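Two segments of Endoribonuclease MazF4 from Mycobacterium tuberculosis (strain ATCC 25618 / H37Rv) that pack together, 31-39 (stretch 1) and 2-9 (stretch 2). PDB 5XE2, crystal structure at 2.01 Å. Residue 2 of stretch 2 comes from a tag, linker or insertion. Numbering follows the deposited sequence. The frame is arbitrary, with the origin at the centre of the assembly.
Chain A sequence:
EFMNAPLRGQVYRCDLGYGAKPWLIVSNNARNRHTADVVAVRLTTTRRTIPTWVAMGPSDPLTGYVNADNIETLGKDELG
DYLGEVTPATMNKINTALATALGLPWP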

# COMPACT_ATOMS: atom_id res chain seq x y z
N ARG A 31 -6.65 5.19 11.70
CA ARG A 31 -5.41 4.41 11.82
C ARG A 31 -4.22 5.33 12.10
O ARG A 31 -3.38 5.00 12.95
CB ARG A 31 -5.17 3.57 10.55
CG ARG A 31 -3.91 2.70 10.55
CD ARG A 31 -2.69 3.43 9.98
NE ARG A 31 -1.50 2.58 9.87
CZ ARG A 31 -1.26 1.70 8.90
NH1 ARG A 31 -2.13 1.50 7.90
NH2 ARG A 31 -0.12 0.99 8.92
N ASN A 32 -4.16 6.47 11.42
CA ASN A 32 -3.04 7.40 11.61
C ASN A 32 -2.97 8.01 13.02
O ASN A 32 -1.88 8.28 13.52
CB ASN A 32 -3.08 8.54 10.60
CG ASN A 32 -2.97 8.08 9.15
OD1 ASN A 32 -2.42 7.02 8.86
ND2 ASN A 32 -3.48 8.89 8.25
N ARG A 33 -4.13 8.23 13.64
CA ARG A 33 -4.16 8.76 15.00
C ARG A 33 -3.83 7.70 16.05
O ARG A 33 -3.05 7.96 16.97
CB ARG A 33 -5.52 9.39 15.32
CG ARG A 33 -5.53 10.18 16.64
CD ARG A 33 -6.78 11.01 16.88
NE ARG A 33 -7.40 11.45 15.64
CZ ARG A 33 -8.45 10.89 15.03
NH1 ARG A 33 -9.08 9.83 15.57
NH2 ARG A 33 -8.89 11.39 13.88
N HIS A 34 -4.42 6.52 15.90
CA HIS A 34 -4.47 5.53 16.97
C HIS A 34 -3.42 4.44 16.94
O HIS A 34 -3.28 3.73 17.93
CB HIS A 34 -5.86 4.87 16.98
CG HIS A 34 -6.97 5.84 17.26
ND1 HIS A 34 -6.93 6.74 18.31
CD2 HIS A 34 -8.15 6.04 16.63
CE1 HIS A 34 -8.04 7.46 18.31
NE2 HIS A 34 -8.80 7.05 17.30
N THR A 35 -2.71 4.27 15.82
CA THR A 35 -1.69 3.21 15.69
C THR A 35 -0.28 3.82 15.65
O THR A 35 -0.13 5.05 15.66
CB THR A 35 -1.96 2.30 14.47
OG1 THR A 35 -1.59 2.96 13.25
CG2 THR A 35 -3.43 1.89 14.40
N ALA A 36 0.74 2.97 15.62
CA ALA A 36 2.15 3.43 15.70
C ALA A 36 2.77 3.78 14.35
O ALA A 36 3.89 4.28 14.31
CB ALA A 36 3.01 2.38 16.39
N ASP A 37 2.06 3.52 13.25
CA ASP A 37 2.59 3.73 11.91
C ASP A 37 1.52 4.21 10.94
O ASP A 37 0.35 4.34 11.29
CB ASP A 37 3.29 2.44 11.41
CG ASP A 37 2.40 1.20 11.47
OD1 ASP A 37 1.15 1.30 11.43
OD2 ASP A 37 2.97 0.10 11.55
N VAL A 38 1.96 4.52 9.72
CA VAL A 38 1.10 4.99 8.64
C VAL A 38 1.52 4.30 7.34
O VAL A 38 2.58 3.68 7.27
CB VAL A 38 1.23 6.52 8.44
CG1 VAL A 38 0.80 7.28 9.69
CG2 VAL A 38 2.64 6.93 8.01
N VAL A 39 0.68 4.43 6.33
CA VAL A 39 1.01 4.02 4.98
C VAL A 39 1.13 5.26 4.12
O VAL A 39 0.33 6.20 4.24
CB VAL A 39 -0.01 3.02 4.40
CG1 VAL A 39 0.32 2.69 2.95
CG2 VAL A 39 -0.02 1.76 5.23
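Stretch 2 2-9: FMNAPLRG

Stretch 2 (residues 2-9) lies as an irregular, largely extended segment over the last turn of a helix, the loop that follows and the start of a strand in stretch 1 (residues 31-39). It has no regular helix or strand of its own. The contact buries 372 Å², summed over both sides, and no direct hydrogen bond crosses it; the direct contacts are van der Waals, and one water lies between the backbones. From Asn32 to Ala36 the partners run back from Arg8 and Pro6 through Ala5 to Met3, so stretch 2 passes this part in the opposite sense, before Val38 returns to Pro6. Arg31 lies out of reach of stretch 2 and instead braces stretch 1 internally: its NH2 forms a salt bridge with Asp37 OD1 (2.8 Å), and its NE donates to Asp37 O (2.9 Å), tying the helix to the incoming strand. Asn32, buried and with its CA-to-CB bond toward stretch 2, sits against Pro6, its CB 3.0 Å from Pro6 O, a tight contact. Further along the same side chain, Asn32 ND2 comes 3.8 Å from Arg8 N, while the backbone Asn32 O lies 4.0 Å from Ala5 CA. At Arg33 the two backbones come close, with Arg33 CA and Ala5 CA 4.3 Å apart; the Arg33 CA-to-CB bond points sideways, and its CG packs 4.0 Å from Ala5 CB. Water 1 lies 2.7 Å from Arg33 O and 2.9 Å from Met3 O, placed to donate to either carbonyl; with more acceptors in reach than protons, its two protons need not go to both. The CA-to-CB bonds of His34 and Thr35 point away, and their closest atoms to stretch 2 are the carbonyl oxygens. The Met3 CA-to-CB bond points toward stretch 1, and the chain (chi p, t, t) places CE 3.7 Å from Arg33 O, 3.4 Å from His34 O and 3.2 Å from Thr35 O. Thr35 is the first residue to leave helical phi/psi, yet it stays tied to the last turn: Thr35 N and Thr35 OG1 both donate to Arg31 O, at 3.0 and 2.7 Å. The Ala36 CA-to-CB bond also points away; its CA lies 4.2 Å from Met3 SD and 7.9 Å from Met3 CA. Asp37 makes no contact; its CA-to-CB bond points away and its OD1 is taken by Arg31. Val38, on the strand, has its CA-to-CB bond toward stretch 2 and sets CG1 3.6 Å from Pro6 CG, an apolar contact between two buried residues. Pro6 thus meets both Asn32 and Val38. Val39, Gly9 and the tag-derived Phe2 make no contact.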

# COMPACT_ATOMS: atom_id res chain seq x y z
N PHE A 2 -0.89 10.37 22.86
CA PHE A 2 0.37 9.78 23.28
C PHE A 2 1.45 9.75 22.19
O PHE A 2 2.58 9.34 22.44
CB PHE A 2 0.06 8.37 23.78
CG PHE A 2 -0.90 8.35 24.93
CD1 PHE A 2 -0.45 8.46 26.24
CD2 PHE A 2 -2.27 8.27 24.70
CE1 PHE A 2 -1.34 8.47 27.30
CE2 PHE A 2 -3.17 8.28 25.76
CZ PHE A 2 -2.71 8.37 27.06
N MET A 3 1.09 10.21 20.99
CA MET A 3 1.97 10.17 19.84
C MET A 3 1.38 11.06 18.75
O MET A 3 0.22 11.48 18.83
CB MET A 3 2.15 8.73 19.34
CG MET A 3 0.85 7.99 19.06
SD MET A 3 1.09 6.25 18.62
CE MET A 3 -0.62 5.74 18.72
N ASN A 4 2.17 11.36 17.73
CA ASN A 4 1.73 12.25 16.66
C ASN A 4 0.53 11.65 15.90
O ASN A 4 0.33 10.43 15.91
CB ASN A 4 2.90 12.56 15.71
CG ASN A 4 4.06 13.25 16.42
OD1 ASN A 4 3.91 13.80 17.52
ND2 ASN A 4 5.24 13.22 15.80
N ALA A 5 -0.27 12.52 15.30
CA ALA A 5 -1.47 12.13 14.55
C ALA A 5 -1.42 12.71 13.14
O ALA A 5 -2.10 13.69 12.84
CB ALA A 5 -2.73 12.61 15.27
N PRO A 6 -0.60 12.10 12.26
CA PRO A 6 -0.57 12.60 10.88
C PRO A 6 -1.90 12.41 10.16
O PRO A 6 -2.70 11.55 10.54
CB PRO A 6 0.56 11.77 10.23
CG PRO A 6 0.76 10.60 11.12
CD PRO A 6 0.39 11.04 12.50
N LEU A 7 -2.11 13.21 9.12
CA LEU A 7 -3.35 13.22 8.36
C LEU A 7 -3.16 12.79 6.91
O LEU A 7 -2.14 13.11 6.28
CB LEU A 7 -3.99 14.61 8.41
CG LEU A 7 -4.29 15.15 9.81
CD1 LEU A 7 -4.68 16.62 9.75
CD2 LEU A 7 -5.40 14.33 10.46
N ARG A 8 -4.16 12.09 6.39
CA ARG A 8 -4.20 11.71 4.98
C ARG A 8 -4.05 12.98 4.13
O ARG A 8 -4.64 14.02 4.46
CB ARG A 8 -5.50 10.99 4.66
CG ARG A 8 -5.47 10.23 3.35
CD ARG A 8 -6.63 9.27 3.23
NE ARG A 8 -6.46 8.40 2.07
CZ ARG A 8 -6.73 8.72 0.80
NH1 ARG A 8 -7.22 9.92 0.47
NH2 ARG A 8 -6.51 7.82 -0.15
N GLY A 9 -3.22 12.91 3.09
CA GLY A 9 -2.94 14.08 2.24
C GLY A 9 -1.73 14.92 2.64
O GLY A 9 -1.27 15.73 1.84
O HOH W 1 -2.28 10.21 18.22